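PDB 3TP4: computational Design of Enzyme from Synthetic construct, which is a designed enzyme of unconfirmed activity, probably meant to carry an activated serine-containing catalytic triad on a TIM-barrel scaffold related to family 26 glycosyl hydrolases. Local coordinates for residues 34-40 with 52-56; 404-408 with 418-422; 169-173 with 196-200. One frame throughout, in Å; residues are numbered along the deposited sequence.

Contacts 1 and 3 both reach the curled parallel sheet of the barrel, and both are buried; their centres are 24 Å apart and their nearest atoms about 9 Å. Contact 1 joins the end of strand 32-37 to the start of helix 55-60 through hydroxyls, an imidazole and waters. Contact 3 packs strand 168-174 on helix 190-207 largely by apolar surfaces, with one indole-hydroxyl bond. Contact 2 belongs to the Ig-like domain, its centre 51 Å from that of contact 1 and 27 Å from that of contact 3. It is partly buried and depends on backbone hydrogen bonds between antiparallel strands, with one apolar and one polar face.

Contact 1 of 3, residues 34-40 with 52-56; sequences FGHHGTT and TTSDV
Residues 34-37 end a parallel barrel strand in extended conformation; the chain then turns at G38 and continues through T39 and T40 past 52-56, where T40 and S54 have the closest CA atoms (4.7 Å). This joins strand 32-37 to helix 55-60 within the beta-alpha-beta unit that ends in strand 66-70. F34 (chi1 t) presents a ring edge to V56, CE2 to CG2 4.0 Å. H36, also t, points its CB toward the second segment; its ND1 lies 3.4 Å from V56 CG2 and hydrogen-bonds T39 OG1 at 2.8 Å. H37 reaches away to S70 and E320, an arrangement consistent with a Ser-His-Glu triad such as the design intended. G38 has phi/psi 55/46, a left-handed conformation that favours glycine. T39 (chi1 t) shares a 2.7 Å hydrogen bond between its OG1 and S54 OG, and water 1 lies 2.7 Å from T39 O and 2.9 Å from D55 N, bridging them. T40 CA is 3.0 Å from T53 O in a CA-H...O contact, while water 2 accepts from T53 N (2.9 Å) and lies 2.9 Å from T40 O, to which it can donate. S54, chi1 t, is the N-cap of helix 55-60: V56 N donates to S54 OG at 3.0 Å. The hydroxyls of T39 and S54 thus form a chain from the H36 imidazole to the helix N-terminus, so the capping group is itself tied to the loop that leaves the strand.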
loop_
_atom_site.group_PDB
_atom_site.type_symbol
_atom_site.label_atom_id
_atom_site.label_comp_id
_atom_site.label_asym_id
_atom_site.label_seq_id
_atom_site.Cartn_x
_atom_site.Cartn_y
_atom_site.Cartn_z
ATOM N N PHE A 34 -12.509 9.640 6.755
ATOM C CA PHE A 34 -11.441 9.888 7.712
ATOM C C PHE A 34 -10.934 8.573 8.300
ATOM O O PHE A 34 -11.718 7.743 8.758
ATOM C CB PHE A 34 -11.900 10.796 8.860
ATOM C CG PHE A 34 -10.891 10.887 9.967
ATOM C CD1 PHE A 34 -9.709 11.593 9.776
ATOM C CD2 PHE A 34 -11.097 10.222 11.175
ATOM C CE1 PHE A 34 -8.765 11.672 10.790
ATOM C CE2 PHE A 34 -10.160 10.291 12.198
ATOM C CZ PHE A 34 -9.002 11.017 12.016
ATOM N N GLY A 35 -9.620 8.395 8.288
ATOM C CA GLY A 35 -9.005 7.198 8.845
ATOM C C GLY A 35 -8.056 7.505 9.989
ATOM O O GLY A 35 -7.499 8.605 10.081
ATOM N N HIS A 36 -7.879 6.528 10.873
ATOM C CA HIS A 36 -6.990 6.686 12.012
ATOM C C HIS A 36 -6.270 5.371 12.272
ATOM O O HIS A 36 -6.886 4.301 12.256
ATOM C CB HIS A 36 -7.780 7.118 13.252
ATOM C CG HIS A 36 -6.924 7.455 14.436
ATOM N ND1 HIS A 36 -7.280 7.126 15.726
ATOM C CD2 HIS A 36 -5.740 8.107 14.527
ATOM C CE1 HIS A 36 -6.348 7.548 16.562
ATOM N NE2 HIS A 36 -5.403 8.148 15.861
ATOM N N HIS A 37 -4.965 5.468 12.497
ATOM C CA HIS A 37 -4.101 4.298 12.678
ATOM C C HIS A 37 -4.188 3.754 14.103
ATOM O O HIS A 37 -4.079 4.513 15.077
ATOM C CB HIS A 37 -2.656 4.669 12.343
ATOM C CG HIS A 37 -1.817 3.504 11.918
ATOM N ND1 HIS A 37 -1.877 2.966 10.651
ATOM C CD2 HIS A 37 -0.901 2.771 12.595
ATOM C CE1 HIS A 37 -1.035 1.951 10.564
ATOM N NE2 HIS A 37 -0.428 1.812 11.730
ATOM N N GLY A 38 -4.401 2.445 14.215
ATOM C CA GLY A 38 -4.505 1.773 15.500
ATOM C C GLY A 38 -5.569 2.418 16.362
ATOM O O GLY A 38 -5.359 2.680 17.550
ATOM N N THR A 39 -6.726 2.678 15.767
ATOM C CA THR A 39 -7.666 3.599 16.386
ATOM C C THR A 39 -8.347 3.003 17.613
ATOM O O THR A 39 -8.714 3.735 18.526
ATOM C CB THR A 39 -8.705 4.143 15.384
ATOM O OG1 THR A 39 -9.354 5.286 15.952
ATOM C CG2 THR A 39 -9.745 3.082 15.037
ATOM N N THR A 40 -8.507 1.680 17.623
ATOM C CA THR A 40 -9.088 0.984 18.766
ATOM C C THR A 40 -8.040 0.223 19.580
ATOM O O THR A 40 -8.388 -0.540 20.477
ATOM C CB THR A 40 -10.208 -0.008 18.362
ATOM O OG1 THR A 40 -9.702 -0.963 17.418
ATOM C CG2 THR A 40 -11.410 0.720 17.761
ATOM N N THR A 52 -12.564 -2.113 20.843
ATOM C CA THR A 52 -13.936 -1.617 20.755
ATOM C C THR A 52 -14.091 -0.127 21.088
ATOM O O THR A 52 -15.189 0.419 20.966
ATOM C CB THR A 52 -14.903 -2.425 21.658
ATOM O OG1 THR A 52 -14.665 -2.090 23.032
ATOM C CG2 THR A 52 -14.708 -3.942 21.437
ATOM N N THR A 53 -13.013 0.527 21.509
ATOM C CA THR A 53 -13.093 1.943 21.855
ATOM C C THR A 53 -11.981 2.731 21.179
ATOM O O THR A 53 -10.958 2.160 20.815
ATOM C CB THR A 53 -13.014 2.165 23.377
ATOM O OG1 THR A 53 -11.761 1.660 23.867
ATOM C CG2 THR A 53 -14.179 1.460 24.088
ATOM N N SER A 54 -12.180 4.044 21.039
ATOM C CA SER A 54 -11.277 4.908 20.268
ATOM C C SER A 54 -11.323 6.367 20.731
ATOM O O SER A 54 -12.394 6.880 21.052
ATOM C CB SER A 54 -11.667 4.845 18.791
ATOM O OG SER A 54 -10.994 5.835 18.032
ATOM N N ASP A 55 -10.176 7.042 20.750
ATOM C CA ASP A 55 -10.152 8.482 21.002
ATOM C C ASP A 55 -11.026 9.232 19.995
ATOM O O ASP A 55 -11.575 10.285 20.302
ATOM C CB ASP A 55 -8.737 9.049 20.886
ATOM C CG ASP A 55 -7.846 8.652 22.049
ATOM O OD1 ASP A 55 -8.371 8.122 23.043
ATOM O OD2 ASP A 55 -6.624 8.878 21.960
ATOM N N VAL A 56 -11.114 8.704 18.781
ATOM C CA VAL A 56 -11.896 9.347 17.736
ATOM C C VAL A 56 -13.373 9.321 18.097
ATOM O O VAL A 56 -14.073 10.313 17.949
ATOM C CB VAL A 56 -11.702 8.673 16.373
ATOM C CG1 VAL A 56 -12.636 9.308 15.346
ATOM C CG2 VAL A 56 -10.261 8.798 15.927
HETATM O O HOH W 1 -7.727 5.946 19.646
HETATM O O HOH W 2 -10.394 -0.288 22.551
#

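Contact 2 of 3, residues 404-408 with 418-422; sequences SVTVE and TLDLA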
loop_
_atom_site.group_PDB
_atom_site.type_symbol
_atom_site.label_atom_id
_atom_site.label_comp_id
_atom_site.label_asym_id
_atom_site.label_seq_id
_atom_site.Cartn_x
_atom_site.Cartn_y
_atom_site.Cartn_z
ATOM N N SER A 404 6.260 -20.348 -24.522
ATOM C CA SER A 404 7.709 -20.263 -24.466
ATOM C C SER A 404 8.141 -18.856 -24.124
ATOM O O SER A 404 7.376 -17.905 -24.277
ATOM C CB SER A 404 8.328 -20.688 -25.805
ATOM O OG SER A 404 8.034 -19.739 -26.816
ATOM N N VAL A 405 9.369 -18.737 -23.637
ATOM C CA VAL A 405 9.945 -17.450 -23.296
ATOM C C VAL A 405 11.416 -17.539 -23.669
ATOM O O VAL A 405 12.111 -18.488 -23.292
ATOM C CB VAL A 405 9.837 -17.131 -21.783
ATOM C CG1 VAL A 405 10.416 -15.756 -21.485
ATOM C CG2 VAL A 405 8.377 -17.206 -21.293
ATOM N N THR A 406 11.879 -16.561 -24.428
ATOM C CA THR A 406 13.289 -16.472 -24.777
ATOM C C THR A 406 13.805 -15.148 -24.262
ATOM O O THR A 406 13.045 -14.189 -24.084
ATOM C CB THR A 406 13.508 -16.551 -26.301
ATOM O OG1 THR A 406 12.769 -15.506 -26.936
ATOM C CG2 THR A 406 13.034 -17.911 -26.853
ATOM N N VAL A 407 15.092 -15.098 -23.971
ATOM C CA VAL A 407 15.688 -13.876 -23.472
ATOM C C VAL A 407 16.852 -13.550 -24.386
ATOM O O VAL A 407 17.617 -14.436 -24.782
ATOM C CB VAL A 407 16.156 -14.023 -22.006
ATOM C CG1 VAL A 407 17.132 -12.910 -21.623
ATOM C CG2 VAL A 407 14.952 -14.009 -21.062
ATOM N N GLU A 408 16.958 -12.284 -24.757
ATOM C CA GLU A 408 18.049 -11.845 -25.597
ATOM C C GLU A 408 18.863 -10.839 -24.803
ATOM O O GLU A 408 18.331 -9.851 -24.298
ATOM C CB GLU A 408 17.505 -11.230 -26.885
ATOM C CG GLU A 408 18.550 -10.962 -27.928
ATOM C CD GLU A 408 17.952 -10.358 -29.181
ATOM O OE1 GLU A 408 17.706 -9.133 -29.166
ATOM O OE2 GLU A 408 17.727 -11.108 -30.165
ATOM N N THR A 418 21.643 -15.450 -26.221
ATOM C CA THR A 418 20.241 -15.800 -26.399
ATOM C C THR A 418 19.885 -17.004 -25.514
ATOM O O THR A 418 20.539 -18.047 -25.581
ATOM C CB THR A 418 19.942 -16.090 -27.878
ATOM O OG1 THR A 418 20.300 -14.942 -28.653
ATOM C CG2 THR A 418 18.458 -16.396 -28.084
ATOM N N LEU A 419 18.862 -16.855 -24.675
ATOM C CA LEU A 419 18.498 -17.905 -23.721
ATOM C C LEU A 419 17.084 -18.411 -23.952
ATOM O O LEU A 419 16.166 -17.626 -24.150
ATOM C CB LEU A 419 18.601 -17.380 -22.288
ATOM C CG LEU A 419 19.926 -16.699 -21.943
ATOM C CD1 LEU A 419 19.863 -16.051 -20.571
ATOM C CD2 LEU A 419 21.064 -17.708 -22.036
ATOM N N ASP A 420 16.919 -19.725 -23.930
ATOM C CA ASP A 420 15.600 -20.333 -23.981
ATOM C C ASP A 420 15.199 -20.715 -22.544
ATOM O O ASP A 420 15.817 -21.583 -21.944
ATOM C CB ASP A 420 15.646 -21.559 -24.893
ATOM C CG ASP A 420 14.268 -22.067 -25.273
ATOM O OD1 ASP A 420 13.288 -21.296 -25.161
ATOM O OD2 ASP A 420 14.169 -23.244 -25.694
ATOM N N LEU A 421 14.191 -20.051 -21.984
ATOM C CA LEU A 421 13.860 -20.253 -20.578
ATOM C C LEU A 421 12.926 -21.434 -20.378
ATOM O O LEU A 421 12.207 -21.856 -21.293
ATOM C CB LEU A 421 13.259 -18.996 -19.925
ATOM C CG LEU A 421 13.799 -17.602 -20.239
ATOM C CD1 LEU A 421 13.388 -16.607 -19.141
ATOM C CD2 LEU A 421 15.302 -17.578 -20.466
ATOM N N ALA A 422 12.941 -21.961 -19.164
ATOM C CA ALA A 422 12.160 -23.146 -18.834
ATOM C C ALA A 422 11.275 -22.861 -17.632
ATOM O O ALA A 422 11.719 -22.269 -16.636
ATOM C CB ALA A 422 13.085 -24.330 -18.558
HETATM O O HOH W 3 10.867 -21.358 -23.654
HETATM O O HOH W 4 18.393 -13.493 -30.517
#
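Three backbone hydrogen bonds hold the two strands of this hairpin. V407 and L419 form a hydrogen-bonded pair, V407 N to L419 O 2.8 Å and L419 N to V407 O 2.7 Å, and L421 N donates to V405 O at 2.9 Å. T406-D420 and E408-T418 are the non-hydrogen-bonded pairs of the antiparallel register; the N-to-C directions of 404-408 and 418-420 differ by 161°, and their axes approach to 4.6 Å. On the face bearing those four side chains, water 4 donates to E408 OE2 (2.5 Å) and hydrogen-bonds T418 OG1 (3.0 Å). Water 3 accepts from V405 N at 3.0 Å and lies 2.9 Å from D420 OD1 and 2.8 Å from L421 O, linking the strands. On the other face V407 packs CB to CB on L419 at 4.2 Å, and L421 CD1 touches V407 CG2 (3.6 Å) and V405 CG1 (3.9 Å). V405 and L421 also pack on W429, and V405 on V397, in the domain interior. The alternation thus gives one polar, hydrated face and one apolar face turned to the domain core.

Contact 3 of 3, residues 169-173 with 196-200; sequences VFRPW and LYRFT
The indole of W173 is covered on one face by L196, whose CD2 is 4.0 Å from the five-membered-ring centroid in a CH-pi contact; W173 CD1 and L196 CG approach to 3.6 Å. W173 sits where the chain turns a corner after strand residues 169-172, with phi/psi 73/77 and chi1 near -42°. Its ring edge meets the helix, and W173 NE1 donates to T200 OG1 at 2.9 Å (163°). T200, chi1 m, passes the bond on: T200 OG1 donates to L196 O at 2.9 Å, one turn back in the helix. Residues 196-200 are regular helix, its axis 10.0 Å from that of strand 169-172 with 142° between their N-to-C directions, and the closest CA pair is P172-Y197 at 6.9 Å. P172 CG lies 3.6 Å from Y197 CE2 and 4.1 Å from the centroid of the Y197 ring, an off-centre CH-pi contact. P172 CB, directed toward the helix, is 3.8 Å from T200 CG2. F170, ring edge to T200 CG2 at 4.2 Å from its CE2, completes the patch. R171, whose CB points away, forms a salt bridge with D246. Strand 168-174, helix 190-207 and the adjacent parallel strand 213-217 follow in sequence, so the contact is the strand-helix packing of a beta-alpha-beta crossover in a TIM barrel.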
loop_
_atom_site.group_PDB
_atom_site.type_symbol
_atom_site.label_atom_id
_atom_site.label_comp_id
_atom_site.label_asym_id
_atom_site.label_seq_id
_atom_site.Cartn_x
_atom_site.Cartn_y
_atom_site.Cartn_z
ATOM N N VAL A 169 -7.510 -3.164 2.422
ATOM C CA VAL A 169 -6.643 -2.388 1.546
ATOM C C VAL A 169 -5.226 -2.580 2.054
ATOM O O VAL A 169 -4.852 -2.044 3.107
ATOM C CB VAL A 169 -7.016 -0.896 1.570
ATOM C CG1 VAL A 169 -6.112 -0.107 0.628
ATOM C CG2 VAL A 169 -8.481 -0.725 1.196
ATOM N N PHE A 170 -4.463 -3.398 1.338
ATOM C CA PHE A 170 -3.125 -3.791 1.770
ATOM C C PHE A 170 -2.089 -2.940 1.064
ATOM O O PHE A 170 -2.087 -2.864 -0.161
ATOM C CB PHE A 170 -2.868 -5.269 1.436
ATOM C CG PHE A 170 -1.491 -5.725 1.777
ATOM C CD1 PHE A 170 -1.015 -5.620 3.079
ATOM C CD2 PHE A 170 -0.664 -6.268 0.803
ATOM C CE1 PHE A 170 0.257 -6.045 3.404
ATOM C CE2 PHE A 170 0.611 -6.697 1.121
ATOM C CZ PHE A 170 1.073 -6.586 2.418
ATOM N N ARG A 171 -1.217 -2.304 1.839
ATOM C CA ARG A 171 -0.209 -1.406 1.301
ATOM C C ARG A 171 1.183 -1.944 1.595
ATOM O O ARG A 171 1.750 -1.675 2.661
ATOM C CB ARG A 171 -0.347 -0.013 1.915
ATOM C CG ARG A 171 0.686 0.967 1.391
ATOM C CD ARG A 171 0.539 2.342 2.034
ATOM N NE ARG A 171 1.449 3.299 1.410
ATOM C CZ ARG A 171 1.570 4.569 1.777
ATOM N NH1 ARG A 171 0.823 5.059 2.770
ATOM N NH2 ARG A 171 2.438 5.346 1.145
ATOM N N PRO A 172 1.750 -2.697 0.645
ATOM C CA PRO A 172 3.036 -3.362 0.908
ATOM C C PRO A 172 4.277 -2.490 0.665
ATOM O O PRO A 172 4.495 -2.007 -0.446
ATOM C CB PRO A 172 3.015 -4.551 -0.060
ATOM C CG PRO A 172 2.162 -4.102 -1.193
ATOM C CD PRO A 172 1.137 -3.131 -0.626
ATOM N N TRP A 173 5.073 -2.306 1.719
ATOM C CA TRP A 173 6.406 -1.690 1.650
ATOM C C TRP A 173 6.399 -0.184 1.417
ATOM O O TRP A 173 6.656 0.290 0.301
ATOM C CB TRP A 173 7.285 -2.407 0.614
ATOM C CG TRP A 173 7.145 -3.900 0.683
ATOM C CD1 TRP A 173 6.835 -4.743 -0.346
ATOM C CD2 TRP A 173 7.281 -4.724 1.850
ATOM N NE1 TRP A 173 6.769 -6.040 0.110
ATOM C CE2 TRP A 173 7.051 -6.058 1.450
ATOM C CE3 TRP A 173 7.594 -4.467 3.188
ATOM C CZ2 TRP A 173 7.117 -7.131 2.343
ATOM C CZ3 TRP A 173 7.641 -5.532 4.082
ATOM C CH2 TRP A 173 7.412 -6.848 3.652
ATOM N N LEU A 196 10.083 -6.065 -6.203
ATOM C CA LEU A 196 9.678 -6.459 -4.852
ATOM C C LEU A 196 8.159 -6.364 -4.723
ATOM O O LEU A 196 7.509 -7.282 -4.222
ATOM C CB LEU A 196 10.339 -5.565 -3.783
ATOM C CG LEU A 196 9.727 -5.600 -2.372
ATOM C CD1 LEU A 196 9.808 -6.987 -1.763
ATOM C CD2 LEU A 196 10.373 -4.562 -1.423
ATOM N N TYR A 197 7.602 -5.240 -5.167
ATOM C CA TYR A 197 6.160 -5.023 -5.064
ATOM C C TYR A 197 5.434 -6.082 -5.901
ATOM O O TYR A 197 4.445 -6.676 -5.449
ATOM C CB TYR A 197 5.795 -3.611 -5.543
ATOM C CG TYR A 197 4.369 -3.187 -5.227
ATOM C CD1 TYR A 197 3.292 -3.690 -5.954
ATOM C CD2 TYR A 197 4.106 -2.260 -4.221
ATOM C CE1 TYR A 197 1.977 -3.297 -5.669
ATOM C CE2 TYR A 197 2.799 -1.860 -3.930
ATOM C CZ TYR A 197 1.743 -2.385 -4.657
ATOM O OH TYR A 197 0.452 -1.999 -4.358
ATOM N N ARG A 198 5.920 -6.305 -7.121
ATOM C CA ARG A 198 5.266 -7.237 -8.057
ATOM C C ARG A 198 5.284 -8.663 -7.510
ATOM O O ARG A 198 4.263 -9.354 -7.528
ATOM C CB ARG A 198 5.912 -7.172 -9.448
ATOM C CG ARG A 198 5.615 -5.856 -10.201
ATOM C CD ARG A 198 6.611 -5.605 -11.320
ATOM N NE ARG A 198 6.377 -4.328 -11.992
ATOM C CZ ARG A 198 7.231 -3.767 -12.850
ATOM N NH1 ARG A 198 8.383 -4.356 -13.140
ATOM N NH2 ARG A 198 6.935 -2.610 -13.417
ATOM N N PHE A 199 6.446 -9.101 -7.027
ATOM C CA PHE A 199 6.537 -10.404 -6.371
ATOM C C PHE A 199 5.586 -10.500 -5.196
ATOM O O PHE A 199 4.935 -11.515 -4.998
ATOM C CB PHE A 199 7.950 -10.684 -5.866
ATOM C CG PHE A 199 8.054 -11.949 -5.060
ATOM C CD1 PHE A 199 8.045 -13.188 -5.689
ATOM C CD2 PHE A 199 8.156 -11.905 -3.674
ATOM C CE1 PHE A 199 8.136 -14.357 -4.955
ATOM C CE2 PHE A 199 8.257 -13.070 -2.930
ATOM C CZ PHE A 199 8.234 -14.298 -3.569
ATOM N N THR A 200 5.527 -9.447 -4.389
ATOM C CA THR A 200 4.645 -9.455 -3.230
ATOM C C THR A 200 3.205 -9.740 -3.660
ATOM O O THR A 200 2.494 -10.555 -3.036
ATOM C CB THR A 200 4.710 -8.113 -2.477
ATOM O OG1 THR A 200 6.004 -7.960 -1.877
ATOM C CG2 THR A 200 3.641 -8.041 -1.389
#